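Local coordinates for protein demethyldecarbamoylnovobiocin O-methyltransferase (PDB 2WK1) that transfers a methyl group from S-adenosyl-L-methionine to the 4-hydroxyl of the noviose sugar, the penultimate step in making the antibiotic novobiocin, at residues 42-46 against 121-125; 51-56 against 77-82; 89-93 against 271-277; 97-101 against 237-241. All blocks are in the same frame, centred on the assembly; numbering follows the deposited sequence.

Contact 1: 42-46 against 121-125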
loop_
_atom_site.group_PDB
_atom_site.type_symbol
_atom_site.label_atom_id
_atom_site.label_comp_id
_atom_site.label_asym_id
_atom_site.label_seq_id
_atom_site.Cartn_x
_atom_site.Cartn_y
_atom_site.Cartn_z
ATOM N N MET A 42 4.134 3.967 2.459
ATOM C CA MET A 42 3.631 3.301 3.616
ATOM C C MET A 42 2.565 4.066 4.360
ATOM O O MET A 42 1.574 3.471 4.789
ATOM C CB MET A 42 4.973 2.899 4.712
ATOM C CG MET A 42 4.392 2.183 5.845
ATOM S SD MET A 42 5.740 1.471 6.727
ATOM C CE MET A 42 6.134 0.133 5.880
ATOM N N ILE A 43 2.759 5.384 4.518
ATOM C CA ILE A 43 1.735 6.206 5.181
ATOM C C ILE A 43 0.405 6.123 4.426
ATOM O O ILE A 43 -0.648 5.958 5.032
ATOM C CB ILE A 43 2.272 7.634 5.365
ATOM C CG1 ILE A 43 3.368 7.625 6.461
ATOM C CG2 ILE A 43 1.125 8.598 5.695
ATOM C CD1 ILE A 43 4.166 8.909 6.590
ATOM N N LYS A 44 0.454 6.217 3.106
ATOM C CA LYS A 44 -0.762 6.145 2.296
ATOM C C LYS A 44 -1.456 4.788 2.353
ATOM O O LYS A 44 -2.691 4.679 2.339
ATOM C CB LYS A 44 -0.459 6.449 0.832
ATOM C CG LYS A 44 0.022 7.833 0.554
ATOM C CD LYS A 44 0.530 7.908 -0.905
ATOM C CE LYS A 44 0.502 9.299 -1.495
ATOM N NZ LYS A 44 1.622 10.090 -1.017
ATOM N N VAL A 45 -0.658 3.729 2.430
ATOM C CA VAL A 45 -1.207 2.374 2.502
ATOM C C VAL A 45 -1.823 2.130 3.882
ATOM O O VAL A 45 -2.915 1.609 4.017
ATOM C CB VAL A 45 -0.114 1.277 2.166
ATOM C CG1 VAL A 45 -0.714 -0.079 2.276
ATOM C CG2 VAL A 45 0.548 1.557 0.811
ATOM N N LEU A 46 -1.093 2.501 4.912
ATOM C CA LEU A 46 -1.552 2.227 6.268
ATOM C C LEU A 46 -2.892 2.877 6.591
ATOM O O LEU A 46 -3.740 2.280 7.269
ATOM C CB LEU A 46 -0.495 2.702 7.281
ATOM C CG LEU A 46 0.741 1.811 7.380
ATOM C CD1 LEU A 46 1.843 2.568 8.103
ATOM C CD2 LEU A 46 0.440 0.500 8.077
ATOM N N CYS A 121 2.316 1.160 14.772
ATOM C CA CYS A 121 3.492 0.390 15.114
ATOM C C CYS A 121 4.187 -0.194 13.890
ATOM O O CYS A 121 5.420 -0.264 13.861
ATOM C CB CYS A 121 3.184 -0.722 16.097
ATOM S SG CYS A 121 2.646 -0.187 17.684
ATOM N N ILE A 122 3.427 -0.575 12.865
ATOM C CA ILE A 122 4.021 -1.001 11.604
ATOM C C ILE A 122 4.807 0.144 11.015
ATOM O O ILE A 122 5.916 -0.065 10.539
ATOM C CB ILE A 122 2.931 -1.539 10.645
ATOM C CG1 ILE A 122 2.330 -2.833 11.196
ATOM C CG2 ILE A 122 3.483 -1.752 9.231
ATOM C CD1 ILE A 122 1.029 -3.265 10.522
ATOM N N LEU A 123 4.253 1.355 11.010
ATOM C CA LEU A 123 5.026 2.490 10.543
ATOM C C LEU A 123 6.329 2.669 11.314
ATOM O O LEU A 123 7.386 2.883 10.711
ATOM C CB LEU A 123 4.195 3.789 10.579
ATOM C CG LEU A 123 4.963 5.039 10.074
ATOM C CD1 LEU A 123 5.384 4.932 8.639
ATOM C CD2 LEU A 123 4.162 6.327 10.299
ATOM N N MET A 124 6.262 2.606 12.637
ATOM C CA MET A 124 7.485 2.742 13.434
ATOM C C MET A 124 8.537 1.730 12.995
ATOM O O MET A 124 9.706 2.068 12.831
ATOM C CB MET A 124 7.159 2.573 14.905
ATOM C CG MET A 124 6.320 3.688 15.474
ATOM S SD MET A 124 6.009 3.368 17.270
ATOM C CE MET A 124 5.054 4.844 17.686
ATOM N N ARG A 125 8.140 0.467 12.822
ATOM C CA ARG A 125 9.101 -0.527 12.392
ATOM C C ARG A 125 9.611 -0.250 10.986
ATOM O O ARG A 125 10.788 -0.447 10.703
ATOM C CB ARG A 125 8.500 -1.936 12.469
ATOM C CG ARG A 125 9.424 -3.054 12.008
ATOM C CD ARG A 125 10.628 -3.217 12.883
ATOM N NE ARG A 125 11.678 -4.096 12.348
ATOM C CZ ARG A 125 12.741 -3.678 11.677
ATOM N NH1 ARG A 125 12.881 -2.415 11.370
ATOM N NH2 ARG A 125 13.705 -4.526 11.362
#
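I122 and L123 of helix 119-130 touch M42, I43 and L46 of helix 35-47, an N-terminal helix lying over the Rossmann-like methyltransferase domain. The two short segments run nearly antiparallel, at 163°, with their axes 10.5 Å apart at closest approach, and no hydrogen bond joins them: the contact is made wholly by apolar side chains. I122 meets L46 with its short branch, CG2 lying 4.0 Å from L46 CD2. Its other neighbours include N180 and F181 of helix 174-183.

L123 follows and touches three residues of the other helix. Its CG stands anti to the backbone N (chi1 -179°), which carries the methyls toward M42 and I43 although the CB itself does not aim straight across. CD1 packs on the CG1 methylene of I43 and, in one of two modelled conformers of M42, lies 4.0 Å from M42 SD, while CD2 is next to the same I43 CG1. L91 of helix 87-103 touches both L123 and I43, making this a three-helix junction. Helix 35-47 also reaches the second subunit, V45 packing on V45 and M42 on L41 of that subunit. L46 also lies close to T84, which binds S-adenosyl-L-methionine. The tightest approach across the helices is at the base of L123, where L46 CD1 rests 3.6 Å from L123 CB.

Contact 2: 51-56 against 77-82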
loop_
_atom_site.group_PDB
_atom_site.type_symbol
_atom_site.label_atom_id
_atom_site.label_comp_id
_atom_site.label_asym_id
_atom_site.label_seq_id
_atom_site.Cartn_x
_atom_site.Cartn_y
_atom_site.Cartn_z
ATOM N N TYR A 51 -5.890 3.265 -1.682
ATOM C CA TYR A 51 -6.953 2.439 -2.235
ATOM C C TYR A 51 -8.347 2.888 -1.822
ATOM O O TYR A 51 -9.310 2.153 -1.995
ATOM C CB TYR A 51 -6.719 0.935 -1.954
ATOM C CG TYR A 51 -6.632 0.487 -0.501
ATOM C CD1 TYR A 51 -5.443 0.567 0.208
ATOM C CD2 TYR A 51 -7.741 -0.043 0.141
ATOM C CE1 TYR A 51 -5.365 0.143 1.521
ATOM C CE2 TYR A 51 -7.671 -0.478 1.451
ATOM C CZ TYR A 51 -6.494 -0.376 2.141
ATOM O OH TYR A 51 -6.473 -0.844 3.437
ATOM N N GLU A 52 -8.448 4.106 -1.273
ATOM C CA GLU A 52 -9.727 4.744 -0.956
ATOM C C GLU A 52 -10.580 3.866 -0.061
ATOM O O GLU A 52 -11.775 3.666 -0.293
ATOM C CB GLU A 52 -10.471 5.129 -2.245
ATOM C CG GLU A 52 -9.637 6.029 -3.121
ATOM C CD GLU A 52 -10.263 6.386 -4.438
ATOM O OE1 GLU A 52 -11.493 6.292 -4.597
ATOM O OE2 GLU A 52 -9.506 6.801 -5.304
ATOM N N ASP A 53 -9.970 3.337 0.995
ATOM C CA ASP A 53 -10.696 2.457 1.887
ATOM C C ASP A 53 -11.842 3.209 2.565
ATOM O O ASP A 53 -11.613 4.239 3.213
ATOM C CB ASP A 53 -9.743 1.898 2.955
ATOM C CG ASP A 53 -10.352 0.757 3.750
ATOM O OD1 ASP A 53 -11.001 -0.128 3.135
ATOM O OD2 ASP A 53 -10.217 0.747 4.991
ATOM N N PRO A 54 -13.080 2.709 2.426
ATOM C CA PRO A 54 -14.185 3.403 3.074
ATOM C C PRO A 54 -14.164 3.297 4.583
ATOM O O PRO A 54 -13.451 2.460 5.142
ATOM C CB PRO A 54 -15.421 2.692 2.511
ATOM C CG PRO A 54 -14.958 1.407 2.086
ATOM C CD PRO A 54 -13.524 1.507 1.703
ATOM N N ALA A 55 -14.965 4.132 5.237
ATOM C CA ALA A 55 -15.179 4.007 6.673
ATOM C C ALA A 55 -15.915 2.695 7.018
ATOM O O ALA A 55 -16.713 2.155 6.220
ATOM C CB ALA A 55 -15.935 5.218 7.223
ATOM N N HIS A 56 -15.633 2.176 8.210
ATOM C CA HIS A 56 -16.186 0.928 8.735
ATOM C C HIS A 56 -17.714 1.029 8.768
ATOM O O HIS A 56 -18.257 2.100 9.069
ATOM C CB HIS A 56 -15.652 0.730 10.174
ATOM C CG HIS A 56 -15.665 -0.683 10.658
ATOM N ND1 HIS A 56 -16.826 -1.367 10.965
ATOM C CD2 HIS A 56 -14.644 -1.527 10.932
ATOM C CE1 HIS A 56 -16.515 -2.583 11.378
ATOM N NE2 HIS A 56 -15.197 -2.704 11.370
ATOM N N ASP A 77 -12.182 9.063 11.080
ATOM C CA ASP A 77 -13.035 7.908 10.934
ATOM C C ASP A 77 -12.311 6.623 11.345
ATOM O O ASP A 77 -11.102 6.647 11.682
ATOM C CB ASP A 77 -13.635 7.824 9.512
ATOM C CG ASP A 77 -12.610 7.595 8.412
ATOM O OD1 ASP A 77 -11.400 7.467 8.696
ATOM O OD2 ASP A 77 -13.055 7.476 7.239
ATOM N N TRP A 78 -13.057 5.521 11.340
ATOM C CA TRP A 78 -12.485 4.188 11.488
ATOM C C TRP A 78 -12.470 3.528 10.117
ATOM O O TRP A 78 -13.526 3.233 9.586
ATOM C CB TRP A 78 -13.323 3.289 12.414
ATOM C CG TRP A 78 -13.372 3.670 13.859
ATOM C CD1 TRP A 78 -12.437 4.370 14.567
ATOM C CD2 TRP A 78 -14.406 3.314 14.792
ATOM N NE1 TRP A 78 -12.845 4.506 15.882
ATOM C CE2 TRP A 78 -14.043 3.859 16.043
ATOM C CE3 TRP A 78 -15.603 2.591 14.686
ATOM C CZ2 TRP A 78 -14.832 3.700 17.188
ATOM C CZ3 TRP A 78 -16.391 2.444 15.827
ATOM C CH2 TRP A 78 -15.995 2.997 17.057
ATOM N N PRO A 79 -11.293 3.289 9.527
ATOM C CA PRO A 79 -11.290 2.603 8.225
ATOM C C PRO A 79 -11.886 1.189 8.303
ATOM O O PRO A 79 -11.668 0.461 9.266
ATOM C CB PRO A 79 -9.804 2.583 7.840
ATOM C CG PRO A 79 -9.239 3.745 8.604
ATOM C CD PRO A 79 -9.947 3.734 9.912
ATOM N N ALA A 80 -12.611 0.793 7.264
ATOM C CA ALA A 80 -13.157 -0.542 7.170
ATOM C C ALA A 80 -12.118 -1.646 7.202
ATOM O O ALA A 80 -12.308 -2.680 7.841
ATOM C CB ALA A 80 -13.999 -0.654 5.889
ATOM N N ASN A 81 -10.992 -1.405 6.536
ATOM C CA ASN A 81 -9.958 -2.423 6.384
ATOM C C ASN A 81 -8.550 -1.933 6.684
ATOM O O ASN A 81 -7.678 -2.747 6.961
ATOM C CB ASN A 81 -9.985 -2.995 4.966
ATOM C CG ASN A 81 -11.327 -3.532 4.605
ATOM O OD1 ASN A 81 -11.703 -4.604 5.062
ATOM N ND2 ASN A 81 -12.070 -2.781 3.810
ATOM N N ALA A 82 -8.291 -0.628 6.593
ATOM C CA ALA A 82 -6.938 -0.121 6.731
ATOM C C ALA A 82 -6.421 -0.332 8.151
ATOM O O ALA A 82 -7.162 -0.550 9.104
ATOM C CB ALA A 82 -6.872 1.343 6.332
#
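D53 grips the loop at N81 and A82 with both carboxylate oxygens. OD1 takes the side-chain amide of N81 through its syn lone pair, in a nearly straight bond (ND2 to OD1 2.9 Å, 169°) that lies in the amide plane. OD2 accepts two backbone N-H groups: that of N81 at 2.8 Å from N to OD2, again on the syn lone pair, and that of A82, which comes from well above the carboxylate plane. The carboxylate and amide planes are 49° apart. With CG anti to the backbone N (chi1 -168°), the D53 carboxylate extends toward these donors.

Beyond the aspartate the two loops pair by backbone. A80 N donates to P54 O (2.8 Å), and H56 N to W78 O (2.7 Å), flanking A55 and P79 in a single isolated beta bridge. CB of A80 lies only 3.2 Å from P54 O, and the hydroxyl of Y51 rests on A82, OH to CA 3.4 Å.

Farther out, R117 binds the carbonyls of P79, A80 and A82, and R72 holds both D77 and the D53 carbonyl. The Y51 ring stacks on Y51 of the second subunit, while W78 touches M85, a residue that binds S-adenosyl-L-methionine.

Contact 3: 89-93 against 271-277. With SO4 (sulfate ion), chain D.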
loop_
_atom_site.group_PDB
_atom_site.type_symbol
_atom_site.label_atom_id
_atom_site.label_comp_id
_atom_site.label_asym_id
_atom_site.label_seq_id
_atom_site.Cartn_x
_atom_site.Cartn_y
_atom_site.Cartn_z
ATOM N N LYS A 89 -2.144 12.924 9.034
ATOM C CA LYS A 89 -1.381 13.894 9.804
ATOM C C LYS A 89 -0.724 13.259 11.041
ATOM O O LYS A 89 0.422 13.555 11.357
ATOM C CB LYS A 89 -2.231 15.090 10.184
ATOM C CG LYS A 89 -2.598 15.967 8.973
ATOM C CD LYS A 89 -3.404 17.193 9.353
ATOM C CE LYS A 89 -3.799 18.054 8.162
ATOM N NZ LYS A 89 -4.410 19.330 8.677
ATOM N N ARG A 90 -1.444 12.395 11.753
ATOM C CA ARG A 90 -0.849 11.736 12.898
ATOM C C ARG A 90 0.218 10.697 12.481
ATOM O O ARG A 90 1.196 10.508 13.207
ATOM C CB ARG A 90 -1.892 11.171 13.866
ATOM C CG ARG A 90 -2.331 12.190 14.913
ATOM C CD ARG A 90 -3.538 11.752 15.749
ATOM N NE ARG A 90 -4.777 12.028 15.059
ATOM C CZ ARG A 90 -5.888 11.294 15.120
ATOM N NH1 ARG A 90 -5.952 10.177 15.812
ATOM N NH2 ARG A 90 -6.942 11.670 14.429
ATOM N N LEU A 91 0.052 10.051 11.332
ATOM C CA LEU A 91 1.141 9.183 10.823
ATOM C C LEU A 91 2.379 10.002 10.469
ATOM O O LEU A 91 3.494 9.610 10.775
ATOM C CB LEU A 91 0.666 8.368 9.611
ATOM C CG LEU A 91 -0.295 7.212 9.881
ATOM C CD1 LEU A 91 -0.977 6.777 8.578
ATOM C CD2 LEU A 91 0.373 6.025 10.571
ATOM N N GLU A 92 2.165 11.148 9.820
ATOM C CA GLU A 92 3.280 12.022 9.502
ATOM C C GLU A 92 4.007 12.511 10.761
ATOM O O GLU A 92 5.225 12.627 10.768
ATOM C CB GLU A 92 2.845 13.203 8.610
ATOM C CG GLU A 92 2.500 12.775 7.181
ATOM C CD GLU A 92 1.831 13.850 6.299
ATOM O OE1 GLU A 92 1.181 14.795 6.828
ATOM O OE2 GLU A 92 1.906 13.704 5.048
ATOM N N ASN A 93 3.254 12.771 11.833
ATOM C CA ASN A 93 3.867 13.120 13.114
ATOM C C ASN A 93 4.761 12.015 13.660
ATOM O O ASN A 93 5.844 12.278 14.166
ATOM C CB ASN A 93 2.768 13.494 14.113
ATOM C CG ASN A 93 3.279 13.629 15.536
ATOM O OD1 ASN A 93 3.082 12.713 16.338
ATOM N ND2 ASN A 93 3.961 14.731 15.843
ATOM N N ILE A 271 -0.996 18.565 16.526
ATOM C CA ILE A 271 -0.785 17.798 15.293
ATOM C C ILE A 271 -1.887 18.018 14.260
ATOM O O ILE A 271 -1.632 18.328 13.098
ATOM C CB ILE A 271 -0.690 16.281 15.610
ATOM C CG1 ILE A 271 0.462 16.006 16.573
ATOM C CG2 ILE A 271 -0.530 15.506 14.315
ATOM C CD1 ILE A 271 0.441 14.676 17.287
ATOM N N ASP A 272 -3.109 17.852 14.706
ATOM C CA ASP A 272 -4.274 17.935 13.829
ATOM C C ASP A 272 -5.453 18.496 14.623
ATOM O O ASP A 272 -5.241 19.417 15.428
ATOM C CB ASP A 272 -4.536 16.597 13.104
ATOM C CG ASP A 272 -4.696 15.408 14.045
ATOM O OD1 ASP A 272 -4.826 15.585 15.273
ATOM O OD2 ASP A 272 -4.725 14.278 13.519
ATOM N N ARG A 273 -6.666 17.983 14.435
ATOM C CA ARG A 273 -7.799 18.447 15.234
ATOM C C ARG A 273 -7.893 17.704 16.562
ATOM O O ARG A 273 -8.805 18.003 17.358
ATOM C CB ARG A 273 -9.108 18.258 14.460
ATOM C CG ARG A 273 -9.083 18.955 13.112
ATOM C CD ARG A 273 -10.414 18.829 12.415
ATOM N NE ARG A 273 -11.498 19.622 12.995
ATOM C CZ ARG A 273 -11.898 20.815 12.556
ATOM N NH1 ARG A 273 -11.249 21.448 11.594
ATOM N NH2 ARG A 273 -12.930 21.403 13.136
ATOM N N ASP A 274 -6.989 16.744 16.821
ATOM C CA ASP A 274 -7.089 15.853 17.987
ATOM C C ASP A 274 -5.799 15.722 18.786
ATOM O O ASP A 274 -5.792 15.906 20.015
ATOM C CB ASP A 274 -7.526 14.467 17.561
ATOM C CG ASP A 274 -8.944 14.460 17.054
ATOM O OD1 ASP A 274 -9.894 14.561 17.884
ATOM O OD2 ASP A 274 -9.134 14.385 15.823
ATOM N N GLY A 275 -4.714 15.390 18.115
ATOM C CA GLY A 275 -3.490 15.012 18.808
ATOM C C GLY A 275 -2.582 16.168 19.149
ATOM O O GLY A 275 -2.606 17.232 18.499
ATOM N N VAL A 276 -1.745 15.933 20.151
ATOM C CA VAL A 276 -0.661 16.839 20.534
ATOM C C VAL A 276 0.577 16.005 20.862
ATOM O O VAL A 276 0.490 14.784 21.034
ATOM C CB VAL A 276 -1.026 17.731 21.761
ATOM C CG1 VAL A 276 -2.326 18.561 21.486
ATOM C CG2 VAL A 276 -1.233 16.888 23.012
ATOM N N TYR A 277 1.726 16.660 20.998
ATOM C CA TYR A 277 2.932 16.000 21.427
ATOM C C TYR A 277 3.841 16.962 22.146
ATOM O O TYR A 277 3.685 18.174 22.019
ATOM C CB TYR A 277 3.655 15.316 20.238
ATOM C CG TYR A 277 4.325 16.233 19.262
ATOM C CD1 TYR A 277 3.613 17.011 18.384
ATOM C CD2 TYR A 277 5.691 16.270 19.182
ATOM C CE1 TYR A 277 4.253 17.841 17.480
ATOM C CE2 TYR A 277 6.334 17.086 18.269
ATOM C CZ TYR A 277 5.597 17.892 17.436
ATOM O OH TYR A 277 6.253 18.705 16.525
HETATM S S SO4 D . -13.910 19.181 15.887
HETATM O O1 SO4 D . -14.121 20.276 16.834
HETATM O O2 SO4 D . -12.473 18.970 15.835
HETATM O O3 SO4 D . -14.437 19.613 14.580
HETATM O O4 SO4 D . -14.602 17.970 16.326
HETATM O O HOH W 1 -4.288 12.497 11.387
#
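R90 and D272 meet at about a right angle, their guanidinium and carboxylate planes 75° apart. R90 NE reaches the syn lone pair of D272 OD2 in a salt bridge of 2.7 Å, nearly straight at 176° and in the guanidinium plane. A bend at chi3 (-83°) turns the guanidinium off the line of the arginine chain. CB of D274 lies over one of its faces; the pairing of R90 NH2 with D274 OD2 is long and purely electrostatic, and D274 has R76 as its stronger partner. D272 OD1 faces back into its own loop, accepting from G275 N nearly end-on and from D274 N above the carboxylate plane. Water 1 joins R90 N to D272 OD2.

One turn on, N93 sets ND2 over one face of the Y277 ring, off centre toward the rim and 3.4 Å from CD1, the amide steeply tilted. I271 meets the same amide, its CD1 3.4 Å from N93 OD1. R273 binds a sulfate, probably from the crystallisation liquor, through NE and NH2 (NH2 to O3 2.7 Å).

R90 also bridges to D243, a predicted magnesium ligand, so the salt-bridge network, braced by the D272 Asx turn, would form a second shell beside the predicted site.

Contact 4: 97-101 against 237-241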
loop_
_atom_site.group_PDB
_atom_site.type_symbol
_atom_site.label_atom_id
_atom_site.label_comp_id
_atom_site.label_asym_id
_atom_site.label_seq_id
_atom_site.Cartn_x
_atom_site.Cartn_y
_atom_site.Cartn_z
ATOM N N CYS A 97 8.794 12.524 14.293
ATOM C CA CYS A 97 9.402 12.285 15.602
ATOM C C CYS A 97 10.438 11.170 15.556
ATOM O O CYS A 97 11.517 11.311 16.128
ATOM C CB CYS A 97 8.316 11.978 16.649
ATOM S SG CYS A 97 7.264 13.358 17.094
ATOM N N VAL A 98 10.094 10.061 14.910
ATOM C CA VAL A 98 11.032 8.943 14.860
ATOM C C VAL A 98 12.262 9.325 14.028
ATOM O O VAL A 98 13.394 9.034 14.435
ATOM C CB VAL A 98 10.385 7.650 14.325
ATOM C CG1 VAL A 98 11.425 6.530 14.198
ATOM C CG2 VAL A 98 9.241 7.202 15.248
ATOM N N GLU A 99 12.063 9.984 12.888
ATOM C CA GLU A 99 13.250 10.421 12.121
ATOM C C GLU A 99 14.104 11.404 12.912
ATOM O O GLU A 99 15.329 11.398 12.764
ATOM C CB GLU A 99 12.884 10.942 10.736
ATOM C CG GLU A 99 12.362 9.815 9.850
ATOM C CD GLU A 99 12.126 10.191 8.420
ATOM O OE1 GLU A 99 11.748 11.345 8.144
ATOM O OE2 GLU A 99 12.330 9.319 7.566
ATOM N N ASP A 100 13.486 12.261 13.722
ATOM C CA ASP A 100 14.269 13.231 14.508
ATOM C C ASP A 100 15.094 12.521 15.583
ATOM O O ASP A 100 16.270 12.846 15.799
ATOM C CB ASP A 100 13.370 14.293 15.153
ATOM C CG ASP A 100 14.175 15.422 15.762
ATOM O OD1 ASP A 100 14.878 16.114 14.988
ATOM O OD2 ASP A 100 14.102 15.616 16.985
ATOM N N VAL A 101 14.518 11.523 16.262
ATOM C CA VAL A 101 15.286 10.791 17.277
ATOM C C VAL A 101 16.427 9.991 16.641
ATOM O O VAL A 101 17.523 9.885 17.213
ATOM C CB VAL A 101 14.429 9.937 18.258
ATOM C CG1 VAL A 101 13.421 10.800 18.986
ATOM C CG2 VAL A 101 13.782 8.759 17.618
ATOM N N GLY A 237 15.315 14.647 24.782
ATOM C CA GLY A 237 15.288 14.714 23.333
ATOM C C GLY A 237 14.209 13.846 22.718
ATOM O O GLY A 237 13.939 13.979 21.542
ATOM N N GLY A 238 13.627 12.959 23.525
ATOM C CA GLY A 238 12.570 12.070 23.054
ATOM C C GLY A 238 11.221 12.743 23.082
ATOM O O GLY A 238 11.078 13.883 23.520
ATOM N N TYR A 239 10.235 12.038 22.558
ATOM C CA TYR A 239 8.907 12.569 22.348
ATOM C C TYR A 239 7.832 11.751 23.004
ATOM O O TYR A 239 7.913 10.522 23.024
ATOM C CB TYR A 239 8.604 12.623 20.846
ATOM C CG TYR A 239 9.459 13.590 20.072
ATOM C CD1 TYR A 239 9.112 14.927 19.961
ATOM C CD2 TYR A 239 10.612 13.182 19.436
ATOM C CE1 TYR A 239 9.922 15.816 19.251
ATOM C CE2 TYR A 239 11.419 14.062 18.746
ATOM C CZ TYR A 239 11.055 15.373 18.624
ATOM O OH TYR A 239 11.835 16.295 17.921
ATOM N N VAL A 240 6.819 12.442 23.507
ATOM C CA VAL A 240 5.569 11.854 23.953
ATOM C C VAL A 240 4.468 12.355 23.065
ATOM O O VAL A 240 4.281 13.568 22.917
ATOM C CB VAL A 240 5.252 12.183 25.406
ATOM C CG1 VAL A 240 3.925 11.549 25.824
ATOM C CG2 VAL A 240 6.424 11.776 26.324
ATOM N N ILE A 241 3.763 11.432 22.433
ATOM C CA ILE A 241 2.664 11.748 21.523
ATOM C C ILE A 241 1.339 11.327 22.190
ATOM O O ILE A 241 1.231 10.196 22.645
ATOM C CB ILE A 241 2.819 11.033 20.169
ATOM C CG1 ILE A 241 4.125 11.420 19.450
ATOM C CG2 ILE A 241 1.580 11.241 19.312
ATOM C CD1 ILE A 241 4.526 10.478 18.344
HETATM O O HOH W 2 15.406 14.486 19.078
#
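Helix 87-103 packs here against strand 238-242 of the central sheet, a helix-on-sheet contact in the domain core, and the Y239 ring is its centrepiece. Helix and strand segments run nearly antiparallel, at 166°, with axes 8.7 Å apart. C97 lies over one face of the ring: its SG is 3.9 Å from the ring centroid, a sulfur-aromatic contact, and its CB adds a CH-pi contact beside it. The sulfur is nearest the CG end, SG to CG 3.7 Å, and also touches I241 CD1.

Two further residues of the helix come to the ring's edge, near its plane. V101 reaches CD2 with its CG1 methyl at 3.7 Å, the valine and the ring lying alongside each other and running opposite ways. D100 takes the hydroxyl: Y239 OH donates to D100 OD2 over a short 2.5 Å, the hydroxyl meeting the oxygen from above the carboxylate plane, which is steeply turned from the ring.

In the Rossmann-like fold of this methyltransferase, strand 238-242 lies between strands 210-215 and 276-279, and V98 and V101 of the helix reach on to strand 210-215. Water 2 donates to both D100 OD2 and G237 O, linking the carboxylate to the corner where the chain enters the strand. That carbonyl is also bound by Q279, whose side chain touches D100 and Y239. G237 has phi +98°, a backbone shape in which a CB would jam against the preceding carbonyl. On the helix side, CG of D100 is anti to its N (chi1 -170°), extending the carboxylate toward the phenol.

In the fold
Contacts 1 and 4 are buried, whereas contacts 2 and 3 are only partly so. Contacts 3 and 4 share helix 87-103 and the neighbouring strands 276-279 and 238-242, and they meet directly where Y277 packs on Y239 and C97. Contact 1 joins the same helix from another side, through L91 against I43 and L123. Contact 2 lies farthest from contact 4, about 28 Å between centres, yet adjoins contact 1 where A82 meets L46; both of these reach the second subunit. The chemistry changes accordingly: purely apolar between helices, backbone and carboxylate bonds between loops, an ionic network near the predicted metal site, and aromatic packing with one phenol-carboxylate bond against the sheet.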